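Local coordinates for protein peptidoglycan D,D-transpeptidase FtsI (Yersinia pestis, PDB 6SYN) that probably cross-links peptidoglycan as a class B penicillin-binding protein, a D,D-transpeptidase whose active site is also the target of beta-lactam antibiotics, at residues L321-G331 / L345-S353. Sequence-based numbering, arbitrary orientation.
Sequences LVDTYSRFGFG and LYPKKQRWS
Tyr-346 lays its ring along the C-terminal part of helix 319-327, its hydroxyl modelled as a hydrogen-bond donor to Val-322 O, which lies in the ring plane; the OH to O distance of 2.3 Å is doubtful at this resolution. With CG anti to the backbone N (chi1 -170°), the ring spans from loop to helix, suiting tyrosine: a flat apolar body ending in a donor. The short hydroxyl of Ser-326 reaches back one turn to the same carbonyl, OG to Val-322 O being a normal 3.1 Å. CB of Tyr-325 and CB of Phe-330 each pack 3.8 Å from CE1 of Tyr-346. Phe-330 O sits over the centre of one ring face, Pro-347 CD toward the rim of the other. Beta-branched Val-322 serves two neighbours, CG1 near Tyr-346 CE2 and CG2 against Trp-352 CZ2. Gly-331 suits its place, since a CB would point at Tyr-346 CB and its phi is positive. Behind these, the chain leaves helical geometry at Gly-329 in a Schellman motif. The contact packs a loop on a transpeptidase-domain helix, Tyr-325 about 11 Å from the bound ligand. Tyr-325 stacks on Phe-360 of helix 354-360, hydrogen-bonds its carbonyl through OH, and touches Val-258 of helix 255-264.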
ATOM      1  N   LEU A 321     -18.905 -12.972  13.201  1.00 13.93           N
ATOM      2  CA  LEU A 321     -17.753 -12.594  12.335  1.00 14.25           C
ATOM      3  C   LEU A 321     -17.967 -11.183  11.779  1.00 14.52           C
ATOM      4  O   LEU A 321     -16.955 -10.491  11.522  1.00 14.45           O
ATOM      5  CB  LEU A 321     -17.578 -13.607  11.198  1.00 14.09           C
ATOM      6  CG  LEU A 321     -16.933 -14.931  11.591  1.00 13.84           C
ATOM      7  CD1 LEU A 321     -16.954 -15.908  10.428  1.00 13.77           C
ATOM      8  CD2 LEU A 321     -15.510 -14.718  12.077  1.00 13.80           C
ATOM      9  N   VAL A 322     -19.228 -10.778  11.602  1.00 14.81           N
ATOM     10  CA  VAL A 322     -19.594  -9.407  11.136  1.00 15.12           C
ATOM     11  C   VAL A 322     -19.221  -8.410  12.239  1.00 15.19           C
ATOM     12  O   VAL A 322     -18.712  -7.335  11.905  1.00 15.66           O
ATOM     13  CB  VAL A 322     -21.076  -9.295  10.726  1.00 15.01           C
ATOM     14  CG1 VAL A 322     -21.446  -7.870  10.340  1.00 14.94           C
ATOM     15  CG2 VAL A 322     -21.406 -10.248   9.587  1.00 14.87           C
ATOM     16  N   ASP A 323     -19.433  -8.769  13.506  1.00 15.45           N
ATOM     17  CA  ASP A 323     -19.048  -7.919  14.663  1.00 15.67           C
ATOM     18  C   ASP A 323     -17.518  -7.860  14.800  1.00 15.10           C
ATOM     19  O   ASP A 323     -16.994  -6.754  15.003  1.00 15.37           O
ATOM     20  CB  ASP A 323     -19.689  -8.399  15.966  1.00 16.18           C
ATOM     21  CG  ASP A 323     -19.783  -7.286  16.992  1.00 16.63           C
ATOM     22  OD1 ASP A 323     -20.590  -6.354  16.762  1.00 17.14           O
ATOM     23  OD2 ASP A 323     -19.026  -7.337  17.988  1.00 17.24           O
ATOM     24  N   THR A 324     -16.816  -8.990  14.700  1.00 14.33           N
ATOM     25  CA  THR A 324     -15.348  -9.054  14.925  1.00 13.85           C
ATOM     26  C   THR A 324     -14.603  -8.315  13.804  1.00 13.34           C
ATOM     27  O   THR A 324     -13.657  -7.579  14.132  1.00 13.64           O
ATOM     28  CB  THR A 324     -14.847 -10.493  15.085  1.00 13.95           C
ATOM     29  OG1 THR A 324     -15.507 -11.079  16.209  1.00 13.85           O
ATOM     30  CG2 THR A 324     -13.347 -10.551  15.288  1.00 14.06           C
ATOM     31  N   TYR A 325     -14.985  -8.499  12.537  1.00 12.48           N
ATOM     32  CA  TYR A 325     -14.312  -7.829  11.393  1.00 12.03           C
ATOM     33  C   TYR A 325     -14.520  -6.316  11.520  1.00 11.89           C
ATOM     34  O   TYR A 325     -13.554  -5.564  11.258  1.00 11.71           O
ATOM     35  CB  TYR A 325     -14.836  -8.322  10.044  1.00 11.78           C
ATOM     36  CG  TYR A 325     -14.542  -9.755   9.681  1.00 11.50           C
ATOM     37  CD1 TYR A 325     -14.039 -10.668  10.593  1.00 11.57           C
ATOM     38  CD2 TYR A 325     -14.835 -10.215   8.413  1.00 11.46           C
ATOM     39  CE1 TYR A 325     -13.809 -11.989  10.241  1.00 11.54           C
ATOM     40  CE2 TYR A 325     -14.611 -11.529   8.041  1.00 11.41           C
ATOM     41  CZ  TYR A 325     -14.099 -12.423   8.959  1.00 11.40           C
ATOM     42  OH  TYR A 325     -13.891 -13.716   8.584  1.00 11.36           O
ATOM     43  N   SER A 326     -15.739  -5.901  11.895  1.00 11.64           N
ATOM     44  CA  SER A 326     -16.107  -4.501  12.244  1.00 11.61           C
ATOM     45  C   SER A 326     -15.219  -4.007  13.388  1.00 11.54           C
ATOM     46  O   SER A 326     -14.579  -2.965  13.222  1.00 11.20           O
ATOM     47  CB  SER A 326     -17.565  -4.371  12.618  1.00 11.58           C
ATOM     48  OG  SER A 326     -18.384  -4.262  11.464  1.00 11.68           O
ATOM     49  N   ARG A 327     -15.195  -4.740  14.503  1.00 11.91           N
ATOM     50  CA  ARG A 327     -14.369  -4.422  15.700  1.00 12.31           C
ATOM     51  C   ARG A 327     -12.911  -4.187  15.275  1.00 11.75           C
ATOM     52  O   ARG A 327     -12.276  -3.287  15.855  1.00 11.61           O
ATOM     53  CB  ARG A 327     -14.458  -5.536  16.751  1.00 13.12           C
ATOM     54  CG  ARG A 327     -15.674  -5.440  17.661  1.00 13.95           C
ATOM     55  CD  ARG A 327     -15.715  -6.529  18.720  1.00 14.89           C
ATOM     56  NE  ARG A 327     -15.433  -6.010  20.054  1.00 15.88           N
ATOM     57  CZ  ARG A 327     -16.275  -5.277  20.788  1.00 16.79           C
ATOM     58  NH1 ARG A 327     -15.907  -4.849  21.986  1.00 16.87           N
ATOM     59  NH2 ARG A 327     -17.476  -4.964  20.326  1.00 17.52           N
ATOM     60  N   PHE A 328     -12.410  -4.950  14.296  1.00 11.06           N
ATOM     61  CA  PHE A 328     -11.010  -4.870  13.796  1.00 10.60           C
ATOM     62  C   PHE A 328     -10.876  -3.764  12.744  1.00 10.26           C
ATOM     63  O   PHE A 328      -9.731  -3.431  12.379  1.00 10.13           O
ATOM     64  CB  PHE A 328     -10.534  -6.233  13.285  1.00 10.46           C
ATOM     65  CG  PHE A 328      -9.844  -7.062  14.338  1.00 10.36           C
ATOM     66  CD1 PHE A 328     -10.560  -7.930  15.148  1.00 10.32           C
ATOM     67  CD2 PHE A 328      -8.479  -6.941  14.551  1.00 10.32           C
ATOM     68  CE1 PHE A 328      -9.918  -8.682  16.123  1.00 10.26           C
ATOM     69  CE2 PHE A 328      -7.839  -7.694  15.527  1.00 10.22           C
ATOM     70  CZ  PHE A 328      -8.560  -8.565  16.310  1.00 10.18           C
ATOM     71  N   GLY A 329     -12.001  -3.221  12.272  1.00 10.06           N
ATOM     72  CA  GLY A 329     -12.046  -1.968  11.494  1.00  9.96           C
ATOM     73  C   GLY A 329     -12.354  -2.173  10.019  1.00  9.87           C
ATOM     74  O   GLY A 329     -12.208  -1.198   9.266  1.00  9.77           O
ATOM     75  N   PHE A 330     -12.759  -3.373   9.597  1.00  9.81           N
ATOM     76  CA  PHE A 330     -13.340  -3.588   8.245  1.00  9.79           C
ATOM     77  C   PHE A 330     -14.649  -2.785   8.167  1.00  9.90           C
ATOM     78  O   PHE A 330     -15.364  -2.677   9.193  1.00  9.95           O
ATOM     79  CB  PHE A 330     -13.499  -5.081   7.930  1.00  9.74           C
ATOM     80  CG  PHE A 330     -12.251  -5.795   7.456  1.00  9.69           C
ATOM     81  CD1 PHE A 330     -11.082  -5.109   7.149  1.00  9.62           C
ATOM     82  CD2 PHE A 330     -12.254  -7.173   7.285  1.00  9.64           C
ATOM     83  CE1 PHE A 330      -9.951  -5.780   6.706  1.00  9.54           C
ATOM     84  CE2 PHE A 330     -11.125  -7.842   6.834  1.00  9.63           C
ATOM     85  CZ  PHE A 330      -9.976  -7.144   6.540  1.00  9.54           C
ATOM     86  N   GLY A 331     -14.910  -2.178   7.004  1.00  9.93           N
ATOM     87  CA  GLY A 331     -16.107  -1.356   6.731  1.00  9.98           C
ATOM     88  C   GLY A 331     -16.037   0.020   7.376  1.00 10.12           C
ATOM     89  O   GLY A 331     -17.087   0.680   7.479  1.00 10.25           O
ATOM     90  N   LEU A 345     -16.246  -1.998   0.772  1.00 14.04           N
ATOM     91  CA  LEU A 345     -17.633  -2.537   0.853  1.00 14.57           C
ATOM     92  C   LEU A 345     -17.696  -3.589   1.966  1.00 14.75           C
ATOM     93  O   LEU A 345     -16.899  -4.544   1.931  1.00 14.50           O
ATOM     94  CB  LEU A 345     -18.044  -3.158  -0.486  1.00 14.77           C
ATOM     95  CG  LEU A 345     -17.513  -2.469  -1.741  1.00 14.99           C
ATOM     96  CD1 LEU A 345     -17.804  -3.312  -2.973  1.00 15.13           C
ATOM     97  CD2 LEU A 345     -18.099  -1.072  -1.885  1.00 14.89           C
ATOM     98  N   TYR A 346     -18.635  -3.421   2.894  1.00 15.26           N
ATOM     99  CA  TYR A 346     -18.807  -4.286   4.082  1.00 15.79           C
ATOM    100  C   TYR A 346     -20.288  -4.569   4.308  1.00 16.44           C
ATOM    101  O   TYR A 346     -21.077  -3.635   4.407  1.00 16.47           O
ATOM    102  CB  TYR A 346     -18.181  -3.606   5.294  1.00 15.91           C
ATOM    103  CG  TYR A 346     -18.099  -4.519   6.483  1.00 16.12           C
ATOM    104  CD1 TYR A 346     -17.107  -5.482   6.564  1.00 16.03           C
ATOM    105  CD2 TYR A 346     -19.056  -4.471   7.482  1.00 16.25           C
ATOM    106  CE1 TYR A 346     -17.044  -6.353   7.637  1.00 16.17           C
ATOM    107  CE2 TYR A 346     -19.007  -5.335   8.561  1.00 16.35           C
ATOM    108  CZ  TYR A 346     -17.993  -6.273   8.640  1.00 16.28           C
ATOM    109  OH  TYR A 346     -17.936  -7.117   9.706  1.00 16.50           O
ATOM    110  N   PRO A 347     -20.702  -5.854   4.431  1.00 17.38           N
ATOM    111  CA  PRO A 347     -22.119  -6.213   4.493  1.00 18.49           C
ATOM    112  C   PRO A 347     -22.878  -5.687   5.719  1.00 19.70           C
ATOM    113  O   PRO A 347     -22.371  -5.756   6.823  1.00 19.85           O
ATOM    114  CB  PRO A 347     -22.139  -7.752   4.508  1.00 17.88           C
ATOM    115  CG  PRO A 347     -20.759  -8.142   4.974  1.00 17.80           C
ATOM    116  CD  PRO A 347     -19.836  -7.039   4.493  1.00 17.58           C
ATOM    117  N   LYS A 348     -24.089  -5.186   5.464  1.00 22.08           N
ATOM    118  CA  LYS A 348     -25.083  -4.751   6.479  1.00 23.87           C
ATOM    119  C   LYS A 348     -26.382  -5.546   6.272  1.00 24.23           C
ATOM    120  O   LYS A 348     -27.435  -5.079   6.732  1.00 25.57           O
ATOM    121  CB  LYS A 348     -25.284  -3.236   6.368  1.00 24.75           C
ATOM    122  CG  LYS A 348     -24.000  -2.410   6.416  1.00 25.41           C
ATOM    123  CD  LYS A 348     -24.150  -1.074   7.128  1.00 25.94           C
ATOM    124  CE  LYS A 348     -23.107  -0.048   6.730  1.00 25.88           C
ATOM    125  NZ  LYS A 348     -23.426   1.300   7.262  1.00 25.58           N
ATOM    126  N   LYS A 349     -26.306  -6.707   5.615  1.00 24.75           N
ATOM    127  CA  LYS A 349     -27.454  -7.637   5.419  1.00 25.98           C
ATOM    128  C   LYS A 349     -27.681  -8.420   6.718  1.00 27.14           C
ATOM    129  O   LYS A 349     -26.680  -8.819   7.346  1.00 27.52           O
ATOM    130  CB  LYS A 349     -27.218  -8.587   4.237  1.00 25.71           C
ATOM    131  CG  LYS A 349     -25.811  -9.155   4.111  1.00 25.68           C
ATOM    132  CD  LYS A 349     -25.748 -10.518   3.457  1.00 25.71           C
ATOM    133  CE  LYS A 349     -24.363 -10.859   2.946  1.00 25.57           C
ATOM    134  NZ  LYS A 349     -24.345 -12.166   2.249  1.00 25.63           N
ATOM    135  N   GLN A 350     -28.947  -8.631   7.095  1.00 28.47           N
ATOM    136  CA  GLN A 350     -29.361  -9.207   8.405  1.00 29.10           C
ATOM    137  C   GLN A 350     -29.773 -10.678   8.250  1.00 29.01           C
ATOM    138  O   GLN A 350     -30.227 -11.258   9.256  1.00 29.52           O
ATOM    139  CB  GLN A 350     -30.531  -8.408   8.989  1.00 30.08           C
ATOM    140  CG  GLN A 350     -30.314  -6.899   8.996  1.00 31.07           C
ATOM    141  CD  GLN A 350     -29.199  -6.472   9.921  1.00 31.38           C
ATOM    142  OE1 GLN A 350     -29.130  -6.899  11.071  1.00 31.98           O
ATOM    143  NE2 GLN A 350     -28.320  -5.609   9.432  1.00 30.55           N
ATOM    144  N   ARG A 351     -29.625 -11.260   7.054  1.00 28.36           N
ATOM    145  CA  ARG A 351     -30.133 -12.617   6.718  1.00 28.35           C
ATOM    146  C   ARG A 351     -29.176 -13.291   5.728  1.00 26.20           C
ATOM    147  O   ARG A 351     -29.365 -13.127   4.508  1.00 26.78           O
ATOM    148  CB  ARG A 351     -31.549 -12.512   6.141  1.00 30.60           C
ATOM    149  CG  ARG A 351     -32.203 -13.850   5.823  1.00 33.02           C
ATOM    150  CD  ARG A 351     -32.647 -13.934   4.372  1.00 35.25           C
ATOM    151  NE  ARG A 351     -33.446 -12.776   3.966  1.00 37.78           N
ATOM    152  CZ  ARG A 351     -33.578 -12.316   2.715  1.00 38.28           C
ATOM    153  NH1 ARG A 351     -32.963 -12.906   1.701  1.00 38.72           N
ATOM    154  NH2 ARG A 351     -34.329 -11.252   2.484  1.00 37.40           N
ATOM    155  N   TRP A 352     -28.195 -14.032   6.249  1.00 23.07           N
ATOM    156  CA  TRP A 352     -27.125 -14.698   5.461  1.00 20.63           C
ATOM    157  C   TRP A 352     -27.541 -16.127   5.116  1.00 19.85           C
ATOM    158  O   TRP A 352     -28.145 -16.786   5.982  1.00 20.41           O
ATOM    159  CB  TRP A 352     -25.816 -14.729   6.250  1.00 19.37           C
ATOM    160  CG  TRP A 352     -25.168 -13.405   6.502  1.00 18.27           C
ATOM    161  CD1 TRP A 352     -25.696 -12.318   7.138  1.00 17.67           C
ATOM    162  CD2 TRP A 352     -23.810 -13.063   6.178  1.00 17.72           C
ATOM    163  NE1 TRP A 352     -24.767 -11.314   7.205  1.00 17.49           N
ATOM    164  CE2 TRP A 352     -23.600 -11.742   6.626  1.00 17.43           C
ATOM    165  CE3 TRP A 352     -22.761 -13.741   5.546  1.00 17.35           C
ATOM    166  CZ2 TRP A 352     -22.380 -11.089   6.455  1.00 17.11           C
ATOM    167  CZ3 TRP A 352     -21.555 -13.095   5.383  1.00 17.10           C
ATOM    168  CH2 TRP A 352     -21.371 -11.788   5.833  1.00 17.01           C
ATOM    169  N   SER A 353     -27.190 -16.593   3.914  1.00 18.74           N
ATOM    170  CA  SER A 353     -27.186 -18.030   3.537  1.00 17.68           C
ATOM    171  C   SER A 353     -25.983 -18.702   4.202  1.00 17.19           C
ATOM    172  O   SER A 353     -25.040 -17.993   4.594  1.00 16.97           O
ATOM    173  CB  SER A 353     -27.174 -18.222   2.041  1.00 17.50           C
ATOM    174  OG  SER A 353     -26.008 -17.658   1.457  1.00 17.13           O
TER